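Long-range contacts in capsid protein (Bocavirus gorilla/GBoV1/2009, PDB 7LNK), which forms the T=1 icosahedral shell of a gorilla bocavirus, sixty copies of the chain assembling into the parvovirus capsid: residues A[338-343]-A[491-496]; A[381-386]-A[498-503]; A[387-392]-A[406-411]; A[460-465]-A[504-509]. All coordinates share one frame; numbering follows the deposited sequence.

Three contacts tie the C-terminal tail, residues 491-509, to earlier chain. Contacts 1 and 2 pin it to the insertion between jelly-roll strands 207-223 and 415-420, contact 4 to the loop after strand 437-453. Contact 3 lies within the insertion. Contacts 1 and 2, centres about 11 Å apart, touch through Phe496 and Thr382; contacts 2 and 4, centres about 16 Å apart, through Pro501 and His465. Residues 381-386 run straight into 387-392, joining contacts 2 and 3. Along the chain contacts 1, 2 and 4 cross one another; contact 3 closes before contact 4 opens, their centres about 29 Å apart. All four have residues near other subunits; in contacts 2 and 4 these include the tail.

Contact 1. Residues A[338-343]-A[491-496]; sequences GNIIAN and IQPTTF
Ile340 and Phe496 carry the meeting of strand 339-341 with the irregular segment 491-496. The strand pairs antiparallel with 326-328 in a small two-stranded sheet, set in the long insertion between the G and H strands of the parvovirus jelly roll; the other segment belongs to the C-terminal tail.

Apolar contacts come first. Ile340 points its side chain at the tail and splits its branches: chi1 of -70° turns CG1 anti to the carbonyl carbon and leaves CG2 anti to the backbone N. CG2 reaches the edge of the Phe496 ring near its plane and lies 4.0 Å from Phe496 CB. The other arm, extended to CD1, passes beside Pro493 and stands 4.2 Å from Pro493 CG.

The second kind is a CH-pi interaction. Phe496 carries CG anti to its own backbone N (chi1 179°), which places the ring against residues 342-343, just after the strand. There Ala342 CA sits 4.0 Å from the ring centroid and 28° off the normal, hence over the face, while Ala342 CB lies 3.9 Å from Phe496 CE1. Asn343 N is above the same face, displaced toward the rim.

No hydrogen bond crosses between the segments. Several backbone groups bond outside the pair: Ile340 with Trp327, and the N atoms of Thr494 and Thr495 both with Gln498 OE1. Trp327 also touches the side chains of Ile340 and Phe496, so it adds to the apolar cluster from the paired strand. At the root of the Phe side chain, Ile341 O lies 3.4 Å from Phe496 CB.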
loop_
_atom_site.group_PDB
_atom_site.type_symbol
_atom_site.label_atom_id
_atom_site.label_comp_id
_atom_site.label_asym_id
_atom_site.label_seq_id
_atom_site.Cartn_x
_atom_site.Cartn_y
_atom_site.Cartn_z
ATOM N N GLY A 338 -2.450 -96.239 72.911
ATOM C CA GLY A 338 -2.012 -95.175 72.037
ATOM C C GLY A 338 -2.346 -95.366 70.578
ATOM O O GLY A 338 -2.124 -94.446 69.786
ATOM N N ASN A 339 -2.869 -96.523 70.200
ATOM C CA ASN A 339 -3.194 -96.815 68.815
ATOM C C ASN A 339 -4.593 -96.328 68.476
ATOM O O ASN A 339 -5.504 -96.382 69.304
ATOM C CB ASN A 339 -3.084 -98.312 68.545
ATOM C CG ASN A 339 -4.010 -99.122 69.411
ATOM O OD1 ASN A 339 -4.522 -98.634 70.411
ATOM N ND2 ASN A 339 -4.242 -100.363 69.027
ATOM N N ILE A 340 -4.756 -95.835 67.257
ATOM C CA ILE A 340 -6.050 -95.404 66.755
ATOM C C ILE A 340 -6.413 -96.272 65.568
ATOM O O ILE A 340 -5.704 -96.281 64.558
ATOM C CB ILE A 340 -6.057 -93.917 66.379
ATOM C CG1 ILE A 340 -5.964 -93.085 67.646
ATOM C CG2 ILE A 340 -7.289 -93.571 65.586
ATOM C CD1 ILE A 340 -5.772 -91.662 67.395
ATOM N N ILE A 341 -7.512 -96.999 65.699
ATOM C CA ILE A 341 -8.024 -97.866 64.654
ATOM C C ILE A 341 -9.068 -97.085 63.880
ATOM O O ILE A 341 -9.993 -96.520 64.471
ATOM C CB ILE A 341 -8.634 -99.141 65.248
ATOM C CG1 ILE A 341 -7.581 -99.914 66.024
ATOM C CG2 ILE A 341 -9.183 -100.007 64.147
ATOM C CD1 ILE A 341 -8.147 -101.017 66.851
ATOM N N ALA A 342 -8.920 -97.044 62.562
ATOM C CA ALA A 342 -9.904 -96.369 61.733
ATOM C C ALA A 342 -11.253 -97.058 61.841
ATOM O O ALA A 342 -11.340 -98.285 61.896
ATOM C CB ALA A 342 -9.445 -96.352 60.283
ATOM N N ASN A 343 -12.308 -96.264 61.874
ATOM C CA ASN A 343 -13.676 -96.757 61.920
ATOM C C ASN A 343 -14.442 -96.122 60.777
ATOM O O ASN A 343 -13.983 -95.146 60.175
ATOM C CB ASN A 343 -14.321 -96.468 63.290
ATOM C CG ASN A 343 -14.444 -94.992 63.603
ATOM O OD1 ASN A 343 -14.676 -94.165 62.730
ATOM N ND2 ASN A 343 -14.289 -94.657 64.875
ATOM N N ILE A 491 -2.718 -84.448 75.828
ATOM C CA ILE A 491 -3.645 -85.570 75.828
ATOM C C ILE A 491 -3.976 -85.888 74.379
ATOM O O ILE A 491 -4.490 -85.041 73.649
ATOM C CB ILE A 491 -4.911 -85.262 76.634
ATOM C CG1 ILE A 491 -4.546 -84.847 78.058
ATOM C CG2 ILE A 491 -5.831 -86.457 76.653
ATOM C CD1 ILE A 491 -3.750 -85.864 78.804
ATOM N N GLN A 492 -3.692 -87.117 73.970
ATOM C CA GLN A 492 -3.833 -87.487 72.578
ATOM C C GLN A 492 -5.247 -87.986 72.308
ATOM O O GLN A 492 -5.910 -88.503 73.207
ATOM C CB GLN A 492 -2.836 -88.577 72.218
ATOM C CG GLN A 492 -1.384 -88.193 72.334
ATOM C CD GLN A 492 -0.996 -87.027 71.467
ATOM O OE1 GLN A 492 -1.466 -86.883 70.348
ATOM N NE2 GLN A 492 -0.108 -86.193 71.976
ATOM N N PRO A 493 -5.735 -87.841 71.077
ATOM C CA PRO A 493 -7.042 -88.412 70.734
ATOM C C PRO A 493 -7.016 -89.926 70.871
ATOM O O PRO A 493 -6.102 -90.589 70.386
ATOM C CB PRO A 493 -7.250 -87.967 69.284
ATOM C CG PRO A 493 -5.889 -87.738 68.773
ATOM C CD PRO A 493 -5.122 -87.174 69.921
ATOM N N THR A 494 -8.008 -90.462 71.578
ATOM C CA THR A 494 -8.065 -91.899 71.811
ATOM C C THR A 494 -8.667 -92.642 70.626
ATOM O O THR A 494 -8.249 -93.761 70.312
ATOM C CB THR A 494 -8.847 -92.187 73.087
ATOM O OG1 THR A 494 -8.165 -91.597 74.194
ATOM C CG2 THR A 494 -8.958 -93.669 73.325
ATOM N N THR A 495 -9.637 -92.044 69.949
ATOM C CA THR A 495 -10.403 -92.754 68.943
ATOM C C THR A 495 -10.399 -91.992 67.625
ATOM O O THR A 495 -10.017 -90.823 67.553
ATOM C CB THR A 495 -11.842 -92.999 69.406
ATOM O OG1 THR A 495 -12.478 -93.909 68.505
ATOM C CG2 THR A 495 -12.618 -91.723 69.407
ATOM N N PHE A 496 -10.823 -92.693 66.574
ATOM C CA PHE A 496 -10.694 -92.186 65.214
ATOM C C PHE A 496 -11.572 -90.963 64.985
ATOM O O PHE A 496 -11.228 -90.084 64.189
ATOM C CB PHE A 496 -11.045 -93.300 64.231
ATOM C CG PHE A 496 -10.978 -92.897 62.794
ATOM C CD1 PHE A 496 -9.772 -92.856 62.133
ATOM C CD2 PHE A 496 -12.123 -92.589 62.096
ATOM C CE1 PHE A 496 -9.711 -92.505 60.812
ATOM C CE2 PHE A 496 -12.062 -92.234 60.779
ATOM C CZ PHE A 496 -10.854 -92.190 60.136
#

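Contact 2. Residues A[381-386]-A[498-503]; sequences ITREHP and QCMPVK
Residues 381-383 and 499-502 run in roughly opposite senses, with the CA atoms of Thr382 and Pro501 only 3.9 Å apart, and two backbone hydrogen bonds clamp them on either side of that point. One joins Val502 N to Ile381 O at 2.8 Å, with the donor almost in line with the carbonyl bond. The other joins Arg383 N to Cys499 O at 3.0 Å and is nearly straight, 171° at the hydrogen.

Thr382 packs at the middle of the contact. Its CG2 crosses Pro501 obliquely, 3.6 Å from Pro501 CB, while its CB rests against the CB of Cys499. Beyond the first bond, Ile381 CG1 meets Val502 CG2 at 3.6 Å, the two branched chains crossing at a slant.

The hydroxyl is turned the other way. With chi1 at 60°, Thr382 OG1 sits between the backbone N and the carbonyl carbon and hydrogen-bonds His385 ND1 at 2.7 Å, in the plane of the ring. Ile381 CA lies 3.6 Å above that imidazole plane, over its centre; the two together would limit the ring's rotation. Glu384 bends at chi2, bringing OE1 to 3.2 Å from Cys499 SG; its OE2 forms a salt bridge with Arg383 NH1, and Arg383 NH2 bonds to Phe74 O.

The contact is wholly buried between helix 76-85 and strands 207-223 and 326-328. The helix borders it through Trp79, which donates to Met500 O, strand 207-223 meets Ile381 and Val502, and Trp327 of strand 326-328 packs on Thr382 and Cys499.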
loop_
_atom_site.group_PDB
_atom_site.type_symbol
_atom_site.label_atom_id
_atom_site.label_comp_id
_atom_site.label_asym_id
_atom_site.label_seq_id
_atom_site.Cartn_x
_atom_site.Cartn_y
_atom_site.Cartn_z
ATOM N N ILE A 381 -9.698 -88.957 55.391
ATOM C CA ILE A 381 -8.516 -88.553 56.142
ATOM C C ILE A 381 -8.913 -87.781 57.394
ATOM O O ILE A 381 -9.982 -87.177 57.482
ATOM C CB ILE A 381 -7.584 -87.708 55.266
ATOM C CG1 ILE A 381 -8.302 -86.430 54.864
ATOM C CG2 ILE A 381 -7.186 -88.483 54.053
ATOM C CD1 ILE A 381 -7.449 -85.430 54.231
ATOM N N THR A 382 -8.014 -87.792 58.374
ATOM C CA THR A 382 -8.179 -87.128 59.657
ATOM C C THR A 382 -7.129 -86.041 59.800
ATOM O O THR A 382 -6.331 -85.788 58.899
ATOM C CB THR A 382 -8.049 -88.101 60.831
ATOM O OG1 THR A 382 -6.758 -88.711 60.804
ATOM C CG2 THR A 382 -9.096 -89.162 60.761
ATOM N N ARG A 383 -7.138 -85.395 60.963
ATOM C CA ARG A 383 -6.131 -84.387 61.248
ATOM C C ARG A 383 -4.749 -85.007 61.350
ATOM O O ARG A 383 -3.747 -84.346 61.065
ATOM C CB ARG A 383 -6.495 -83.636 62.522
ATOM C CG ARG A 383 -5.503 -82.585 62.915
ATOM C CD ARG A 383 -5.959 -81.839 64.137
ATOM N NE ARG A 383 -4.949 -80.900 64.586
ATOM C CZ ARG A 383 -3.997 -81.210 65.452
ATOM N NH1 ARG A 383 -3.949 -82.421 65.975
ATOM N NH2 ARG A 383 -3.104 -80.305 65.810
ATOM N N GLU A 384 -4.661 -86.279 61.736
ATOM C CA GLU A 384 -3.400 -86.981 61.531
ATOM C C GLU A 384 -3.537 -87.902 60.326
ATOM O O GLU A 384 -4.052 -89.014 60.389
ATOM C CB GLU A 384 -3.036 -87.773 62.779
ATOM C CG GLU A 384 -2.845 -86.929 64.018
ATOM C CD GLU A 384 -4.155 -86.639 64.704
ATOM O OE1 GLU A 384 -5.191 -87.100 64.188
ATOM O OE2 GLU A 384 -4.159 -85.926 65.727
ATOM N N HIS A 385 -3.020 -87.402 59.218
ATOM C CA HIS A 385 -2.715 -88.097 57.988
ATOM C C HIS A 385 -1.574 -87.377 57.306
ATOM O O HIS A 385 -1.407 -86.166 57.479
ATOM C CB HIS A 385 -3.917 -88.199 57.039
ATOM C CG HIS A 385 -4.829 -89.337 57.347
ATOM N ND1 HIS A 385 -5.713 -89.329 58.400
ATOM C CD2 HIS A 385 -5.013 -90.515 56.710
ATOM C CE1 HIS A 385 -6.381 -90.467 58.417
ATOM N NE2 HIS A 385 -5.978 -91.201 57.399
ATOM N N PRO A 386 -0.788 -88.087 56.513
ATOM C CA PRO A 386 0.059 -87.414 55.532
ATOM C C PRO A 386 -0.809 -86.596 54.593
ATOM O O PRO A 386 -1.889 -87.029 54.192
ATOM C CB PRO A 386 0.732 -88.574 54.805
ATOM C CG PRO A 386 0.714 -89.661 55.787
ATOM C CD PRO A 386 -0.542 -89.532 56.557
ATOM N N GLN A 498 -12.245 -88.694 67.220
ATOM C CA GLN A 498 -11.628 -87.549 67.879
ATOM C C GLN A 498 -10.561 -86.922 67.003
ATOM O O GLN A 498 -10.203 -85.758 67.196
ATOM C CB GLN A 498 -11.038 -87.974 69.214
ATOM C CG GLN A 498 -12.078 -88.409 70.197
ATOM C CD GLN A 498 -11.484 -88.930 71.466
ATOM O OE1 GLN A 498 -10.331 -89.335 71.503
ATOM N NE2 GLN A 498 -12.285 -88.974 72.509
ATOM N N CYS A 499 -10.037 -87.678 66.051
ATOM C CA CYS A 499 -9.142 -87.143 65.042
ATOM C C CYS A 499 -9.879 -86.336 63.988
ATOM O O CYS A 499 -9.231 -85.744 63.122
ATOM C CB CYS A 499 -8.359 -88.278 64.392
ATOM S SG CYS A 499 -7.265 -89.132 65.524
ATOM N N MET A 500 -11.209 -86.311 64.046
ATOM C CA MET A 500 -12.066 -85.494 63.203
ATOM C C MET A 500 -11.855 -85.790 61.726
ATOM O O MET A 500 -11.298 -84.963 60.999
ATOM C CB MET A 500 -11.817 -84.020 63.502
ATOM C CG MET A 500 -12.249 -83.618 64.887
ATOM S SD MET A 500 -11.930 -81.892 65.222
ATOM C CE MET A 500 -10.167 -81.953 65.493
ATOM N N PRO A 501 -12.277 -86.956 61.252
ATOM C CA PRO A 501 -12.119 -87.280 59.834
ATOM C C PRO A 501 -13.021 -86.439 58.949
ATOM O O PRO A 501 -13.972 -85.801 59.400
ATOM C CB PRO A 501 -12.513 -88.754 59.773
ATOM C CG PRO A 501 -13.444 -88.917 60.895
ATOM C CD PRO A 501 -12.952 -88.037 61.983
ATOM N N VAL A 502 -12.695 -86.434 57.662
ATOM C CA VAL A 502 -13.540 -85.785 56.672
ATOM C C VAL A 502 -14.561 -86.797 56.176
ATOM O O VAL A 502 -14.553 -87.954 56.605
ATOM C CB VAL A 502 -12.713 -85.214 55.508
ATOM C CG1 VAL A 502 -11.789 -84.135 56.003
ATOM C CG2 VAL A 502 -11.933 -86.308 54.832
ATOM N N LYS A 503 -15.447 -86.364 55.279
ATOM C CA LYS A 503 -16.458 -87.227 54.668
ATOM C C LYS A 503 -17.434 -87.778 55.697
ATOM O O LYS A 503 -17.995 -88.860 55.532
ATOM C CB LYS A 503 -15.800 -88.351 53.875
ATOM C CG LYS A 503 -15.025 -87.787 52.738
ATOM C CD LYS A 503 -14.259 -88.800 51.971
ATOM C CE LYS A 503 -13.545 -88.063 50.887
ATOM N NZ LYS A 503 -12.698 -88.917 50.059
#

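Contact 3. Residues A[387-392]-A[406-411]; sequences IWCKKP and SIAMDH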
loop_
_atom_site.group_PDB
_atom_site.type_symbol
_atom_site.label_atom_id
_atom_site.label_comp_id
_atom_site.label_asym_id
_atom_site.label_seq_id
_atom_site.Cartn_x
_atom_site.Cartn_y
_atom_site.Cartn_z
ATOM N N ILE A 387 -0.345 -85.399 54.258
ATOM C CA ILE A 387 -1.078 -84.596 53.291
ATOM C C ILE A 387 -0.828 -85.122 51.887
ATOM O O ILE A 387 -1.760 -85.320 51.103
ATOM C CB ILE A 387 -0.680 -83.118 53.411
ATOM C CG1 ILE A 387 -0.985 -82.597 54.802
ATOM C CG2 ILE A 387 -1.441 -82.295 52.403
ATOM C CD1 ILE A 387 -0.394 -81.257 55.057
ATOM N N TRP A 388 0.433 -85.384 51.562
ATOM C CA TRP A 388 0.833 -85.783 50.225
ATOM C C TRP A 388 1.768 -86.978 50.294
ATOM O O TRP A 388 2.271 -87.345 51.356
ATOM C CB TRP A 388 1.532 -84.649 49.475
ATOM C CG TRP A 388 2.749 -84.138 50.166
ATOM C CD1 TRP A 388 4.005 -84.642 50.081
ATOM C CD2 TRP A 388 2.841 -82.975 50.989
ATOM N NE1 TRP A 388 4.866 -83.900 50.837
ATOM C CE2 TRP A 388 4.175 -82.864 51.402
ATOM C CE3 TRP A 388 1.920 -82.026 51.429
ATOM C CZ2 TRP A 388 4.612 -81.843 52.233
ATOM C CZ3 TRP A 388 2.355 -81.022 52.255
ATOM C CH2 TRP A 388 3.687 -80.934 52.649
ATOM N N CYS A 389 1.991 -87.589 49.136
ATOM C CA CYS A 389 3.055 -88.560 48.959
ATOM C C CYS A 389 3.714 -88.316 47.613
ATOM O O CYS A 389 3.198 -87.590 46.763
ATOM C CB CYS A 389 2.552 -90.002 49.063
ATOM S SG CYS A 389 1.218 -90.466 47.976
ATOM N N LYS A 390 4.880 -88.919 47.435
ATOM C CA LYS A 390 5.615 -88.809 46.185
ATOM C C LYS A 390 5.100 -89.850 45.206
ATOM O O LYS A 390 5.083 -91.045 45.512
ATOM C CB LYS A 390 7.109 -88.993 46.437
ATOM C CG LYS A 390 7.960 -88.933 45.196
ATOM C CD LYS A 390 7.815 -87.613 44.503
ATOM C CE LYS A 390 8.902 -87.398 43.483
ATOM N NZ LYS A 390 8.860 -88.438 42.433
ATOM N N LYS A 391 4.680 -89.408 44.062
ATOM C CA LYS A 391 4.248 -90.318 43.014
ATOM C C LYS A 391 5.449 -90.783 42.206
ATOM O O LYS A 391 6.257 -89.951 41.782
ATOM C CB LYS A 391 3.252 -89.641 42.096
ATOM C CG LYS A 391 2.725 -90.524 41.013
ATOM C CD LYS A 391 1.793 -89.751 40.139
ATOM C CE LYS A 391 1.328 -90.592 38.991
ATOM N NZ LYS A 391 0.445 -89.818 38.086
ATOM N N PRO A 392 5.604 -92.082 41.970
ATOM C CA PRO A 392 6.779 -92.559 41.238
ATOM C C PRO A 392 6.752 -92.111 39.788
ATOM O O PRO A 392 5.697 -92.059 39.155
ATOM C CB PRO A 392 6.661 -94.081 41.348
ATOM C CG PRO A 392 5.826 -94.296 42.556
ATOM C CD PRO A 392 4.824 -93.198 42.519
ATOM N N SER A 406 -3.370 -90.195 51.432
ATOM C CA SER A 406 -2.433 -89.151 51.058
ATOM C C SER A 406 -2.525 -88.869 49.566
ATOM O O SER A 406 -2.876 -89.734 48.769
ATOM C CB SER A 406 -1.008 -89.551 51.426
ATOM O OG SER A 406 -0.610 -90.691 50.693
ATOM N N ILE A 407 -2.197 -87.642 49.193
ATOM C CA ILE A 407 -2.334 -87.171 47.821
ATOM C C ILE A 407 -1.010 -87.366 47.105
ATOM O O ILE A 407 -0.014 -86.723 47.444
ATOM C CB ILE A 407 -2.759 -85.698 47.784
ATOM C CG1 ILE A 407 -4.147 -85.538 48.382
ATOM C CG2 ILE A 407 -2.726 -85.169 46.371
ATOM C CD1 ILE A 407 -4.521 -84.110 48.615
ATOM N N ALA A 408 -0.995 -88.230 46.100
ATOM C CA ALA A 408 0.215 -88.476 45.330
ATOM C C ALA A 408 0.392 -87.389 44.287
ATOM O O ALA A 408 -0.541 -87.068 43.549
ATOM C CB ALA A 408 0.166 -89.844 44.661
ATOM N N MET A 409 1.590 -86.825 44.233
ATOM C CA MET A 409 1.918 -85.788 43.274
ATOM C C MET A 409 3.226 -86.125 42.587
ATOM O O MET A 409 4.113 -86.739 43.178
ATOM C CB MET A 409 2.034 -84.427 43.940
ATOM C CG MET A 409 0.736 -83.896 44.479
ATOM S SD MET A 409 0.963 -82.248 45.128
ATOM C CE MET A 409 1.792 -82.618 46.653
ATOM N N ASP A 410 3.330 -85.724 41.321
ATOM C CA ASP A 410 4.602 -85.825 40.622
ATOM C C ASP A 410 5.686 -85.079 41.380
ATOM O O ASP A 410 6.720 -85.650 41.738
ATOM C CB ASP A 410 4.462 -85.287 39.201
ATOM C CG ASP A 410 3.671 -86.211 38.309
ATOM O OD1 ASP A 410 3.506 -87.390 38.679
ATOM O OD2 ASP A 410 3.207 -85.764 37.241
ATOM N N HIS A 411 5.465 -83.800 41.636
ATOM C CA HIS A 411 6.357 -83.059 42.511
ATOM C C HIS A 411 5.619 -82.604 43.757
ATOM O O HIS A 411 4.801 -81.677 43.682
ATOM C CB HIS A 411 6.952 -81.870 41.770
ATOM C CG HIS A 411 7.845 -82.270 40.642
ATOM N ND1 HIS A 411 7.366 -82.575 39.388
ATOM C CD2 HIS A 411 9.182 -82.471 40.595
ATOM C CE1 HIS A 411 8.372 -82.919 38.609
ATOM N NE2 HIS A 411 9.485 -82.864 39.317
#
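Two torsions bring the side chains of Cys389 and Met409 onto their opposite segments. In Cys389, chi1 of 55° sets SG between the backbone N and the carbonyl carbon, 3.5 Å from Ala408 CB and 3.3 Å from Ser406 OG. In Met409, the bend at chi3 (-76°) brings CE back to Trp388 CB, 3.5 Å away, crossing the indole obliquely.

The backbones form a two-stranded parallel ladder within the G-H insertion of the jelly roll, its short axes 39° apart. Ile407 N bonds Ile387 O at 3.0 Å, and Cys389 N bonds Ile407 O at 2.8 Å. Cys389 then uses its O for Met409 N (3.1 Å), and Lys391 N closes the series on Met409 O (2.9 Å). Trp388 and Ile407 project from one face, Cys389 and Ala408 from the other. Ile407 and Met409 pack on strand 207-223, while Ala408 meets Trp265 of a neighbouring subunit.

Lys391 runs extended beside Asp410, pointing the same way; its NZ forms a long salt bridge with Asp410 OD1 at 4.0 Å. That length and the exposure of Asp410 suggest a weak ion pair, set beside substantial aliphatic contact from Lys391 and a regular ladder of four backbone bonds.

Contact 4. Residues A[460-465]-A[504-509]; sequences RPERRH and TNINKV
Asn505 lies against the consecutive residues Arg463, Arg464 and His465, where the loop after strand 437-453 meets the C-terminal tail. The tail here leads into a weakly bonded strand, about 507-508, that runs parallel to strand 207-223 of the jelly roll.

The Asn505 amide and the His465 imidazole cross at about a right angle in side-chain direction, their planes 62° apart. Asn505 OD1 stands 3.7 Å above the ring plane, over its centre. At the ring's far end, His465 NE2 bonds to Pro501 O, an acceptor it shares with Thr504 OG1.

Arg464 starts away from the tail, but a bend at chi2 (-72°) returns its guanidinium to it. Two oxygens then meet the group edge-on, in its plane. Glu462 OE1 takes NH2 in a salt bridge of 2.9 Å, approached on the anti side of the carboxylate. Asn505 O faces NH1, but that nitrogen is modelled implausibly close to Arg463 O, so the weak bond between them is doubtful. Ile506 CG1 lies over one guanidinium face, 4.2 Å from Arg464 NH2.

Gln80 of a neighbouring subunit bonds to Glu462 O, so this buried junction lies at a capsid interface. Glu462 crosses Asn507 obliquely, carboxylate and amide planes 65° apart, while Asn507 OD1 bonds to Arg222. The carboxylate straddles one backbone donor: Asn507 N bonds weakly to Glu462 OE1 at 3.5 Å and to Glu462 OE2 at 3.4 Å.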
loop_
_atom_site.group_PDB
_atom_site.type_symbol
_atom_site.label_atom_id
_atom_site.label_comp_id
_atom_site.label_asym_id
_atom_site.label_seq_id
_atom_site.Cartn_x
_atom_site.Cartn_y
_atom_site.Cartn_z
ATOM N N ARG A 460 -32.780 -80.901 57.278
ATOM C CA ARG A 460 -32.542 -81.440 58.595
ATOM C C ARG A 460 -31.121 -81.100 59.039
ATOM O O ARG A 460 -30.258 -80.805 58.214
ATOM C CB ARG A 460 -32.769 -82.942 58.526
ATOM C CG ARG A 460 -32.679 -83.565 59.823
ATOM C CD ARG A 460 -32.622 -85.009 59.815
ATOM N NE ARG A 460 -32.392 -85.340 61.199
ATOM C CZ ARG A 460 -32.159 -86.553 61.633
ATOM N NH1 ARG A 460 -32.019 -87.528 60.757
ATOM N NH2 ARG A 460 -31.949 -86.759 62.924
ATOM N N PRO A 461 -30.838 -81.095 60.344
ATOM C CA PRO A 461 -29.455 -80.890 60.779
ATOM C C PRO A 461 -28.530 -82.010 60.333
ATOM O O PRO A 461 -28.956 -83.129 60.043
ATOM C CB PRO A 461 -29.571 -80.855 62.303
ATOM C CG PRO A 461 -30.907 -80.373 62.547
ATOM C CD PRO A 461 -31.759 -80.972 61.484
ATOM N N GLU A 462 -27.244 -81.693 60.293
ATOM C CA GLU A 462 -26.219 -82.629 59.874
ATOM C C GLU A 462 -25.198 -82.823 60.983
ATOM O O GLU A 462 -25.086 -82.015 61.906
ATOM C CB GLU A 462 -25.521 -82.153 58.597
ATOM C CG GLU A 462 -26.391 -82.225 57.367
ATOM C CD GLU A 462 -25.733 -81.638 56.140
ATOM O OE1 GLU A 462 -24.674 -80.995 56.274
ATOM O OE2 GLU A 462 -26.280 -81.809 55.037
ATOM N N ARG A 463 -24.470 -83.929 60.884
ATOM C CA ARG A 463 -23.409 -84.225 61.831
ATOM C C ARG A 463 -22.322 -83.168 61.754
ATOM O O ARG A 463 -22.033 -82.633 60.686
ATOM C CB ARG A 463 -22.821 -85.596 61.531
ATOM C CG ARG A 463 -21.723 -86.026 62.437
ATOM C CD ARG A 463 -21.238 -87.393 62.065
ATOM N NE ARG A 463 -20.177 -87.831 62.954
ATOM C CZ ARG A 463 -19.673 -89.057 62.966
ATOM N NH1 ARG A 463 -18.707 -89.364 63.817
ATOM N NH2 ARG A 463 -20.132 -89.970 62.128
ATOM N N ARG A 464 -21.732 -82.854 62.901
ATOM C CA ARG A 464 -20.583 -81.971 62.980
ATOM C C ARG A 464 -19.633 -82.528 64.024
ATOM O O ARG A 464 -20.021 -83.338 64.863
ATOM C CB ARG A 464 -20.997 -80.534 63.320
ATOM C CG ARG A 464 -21.901 -79.905 62.288
ATOM C CD ARG A 464 -21.134 -79.597 61.031
ATOM N NE ARG A 464 -21.968 -79.028 59.983
ATOM C CZ ARG A 464 -22.552 -79.746 59.032
ATOM N NH1 ARG A 464 -22.386 -81.054 58.997
ATOM N NH2 ARG A 464 -23.293 -79.160 58.109
ATOM N N HIS A 465 -18.373 -82.117 63.953
ATOM C CA HIS A 465 -17.414 -82.527 64.966
ATOM C C HIS A 465 -17.578 -81.662 66.200
ATOM O O HIS A 465 -17.582 -80.433 66.112
ATOM C CB HIS A 465 -15.982 -82.445 64.453
ATOM C CG HIS A 465 -15.703 -83.354 63.304
ATOM N ND1 HIS A 465 -15.733 -84.724 63.420
ATOM C CD2 HIS A 465 -15.343 -83.093 62.028
ATOM C CE1 HIS A 465 -15.436 -85.269 62.256
ATOM N NE2 HIS A 465 -15.192 -84.300 61.395
ATOM N N THR A 504 -17.645 -87.010 56.752
ATOM C CA THR A 504 -18.530 -87.322 57.863
ATOM C C THR A 504 -19.639 -86.294 57.997
ATOM O O THR A 504 -20.814 -86.652 58.032
ATOM C CB THR A 504 -17.738 -87.433 59.177
ATOM O OG1 THR A 504 -17.042 -86.211 59.427
ATOM C CG2 THR A 504 -16.738 -88.562 59.105
ATOM N N ASN A 505 -19.282 -85.032 58.177
ATOM C CA ASN A 505 -20.243 -84.009 58.556
ATOM C C ASN A 505 -21.235 -83.667 57.449
ATOM O O ASN A 505 -22.447 -83.708 57.667
ATOM C CB ASN A 505 -19.489 -82.754 58.965
ATOM C CG ASN A 505 -18.646 -82.975 60.176
ATOM O OD1 ASN A 505 -18.862 -83.920 60.929
ATOM N ND2 ASN A 505 -17.689 -82.092 60.392
ATOM N N ILE A 506 -20.751 -83.321 56.264
ATOM C CA ILE A 506 -21.531 -82.560 55.295
ATOM C C ILE A 506 -22.145 -83.520 54.290
ATOM O O ILE A 506 -21.432 -84.185 53.536
ATOM C CB ILE A 506 -20.662 -81.504 54.604
ATOM C CG1 ILE A 506 -20.183 -80.484 55.632
ATOM C CG2 ILE A 506 -21.437 -80.816 53.520
ATOM C CD1 ILE A 506 -19.111 -79.590 55.138
ATOM N N ASN A 507 -23.473 -83.585 54.261
ATOM C CA ASN A 507 -24.153 -84.472 53.331
ATOM C C ASN A 507 -23.986 -83.995 51.898
ATOM O O ASN A 507 -23.706 -82.828 51.630
ATOM C CB ASN A 507 -25.638 -84.581 53.663
ATOM C CG ASN A 507 -25.895 -85.401 54.893
ATOM O OD1 ASN A 507 -25.081 -86.231 55.272
ATOM N ND2 ASN A 507 -27.036 -85.182 55.524
ATOM N N LYS A 508 -24.164 -84.926 50.976
ATOM C CA LYS A 508 -23.934 -84.721 49.558
ATOM C C LYS A 508 -25.021 -85.427 48.765
ATOM O O LYS A 508 -25.272 -86.617 48.969
ATOM C CB LYS A 508 -22.557 -85.254 49.189
ATOM C CG LYS A 508 -22.193 -85.230 47.747
ATOM C CD LYS A 508 -20.787 -85.755 47.609
ATOM C CE LYS A 508 -20.718 -87.244 47.802
ATOM N NZ LYS A 508 -19.328 -87.728 47.650
ATOM N N VAL A 509 -25.666 -84.698 47.866
ATOM C CA VAL A 509 -26.623 -85.282 46.937
ATOM C C VAL A 509 -25.836 -85.845 45.767
ATOM O O VAL A 509 -25.071 -85.122 45.122
ATOM C CB VAL A 509 -27.659 -84.251 46.465
ATOM C CG1 VAL A 509 -28.538 -84.850 45.400
ATOM C CG2 VAL A 509 -28.505 -83.804 47.618
#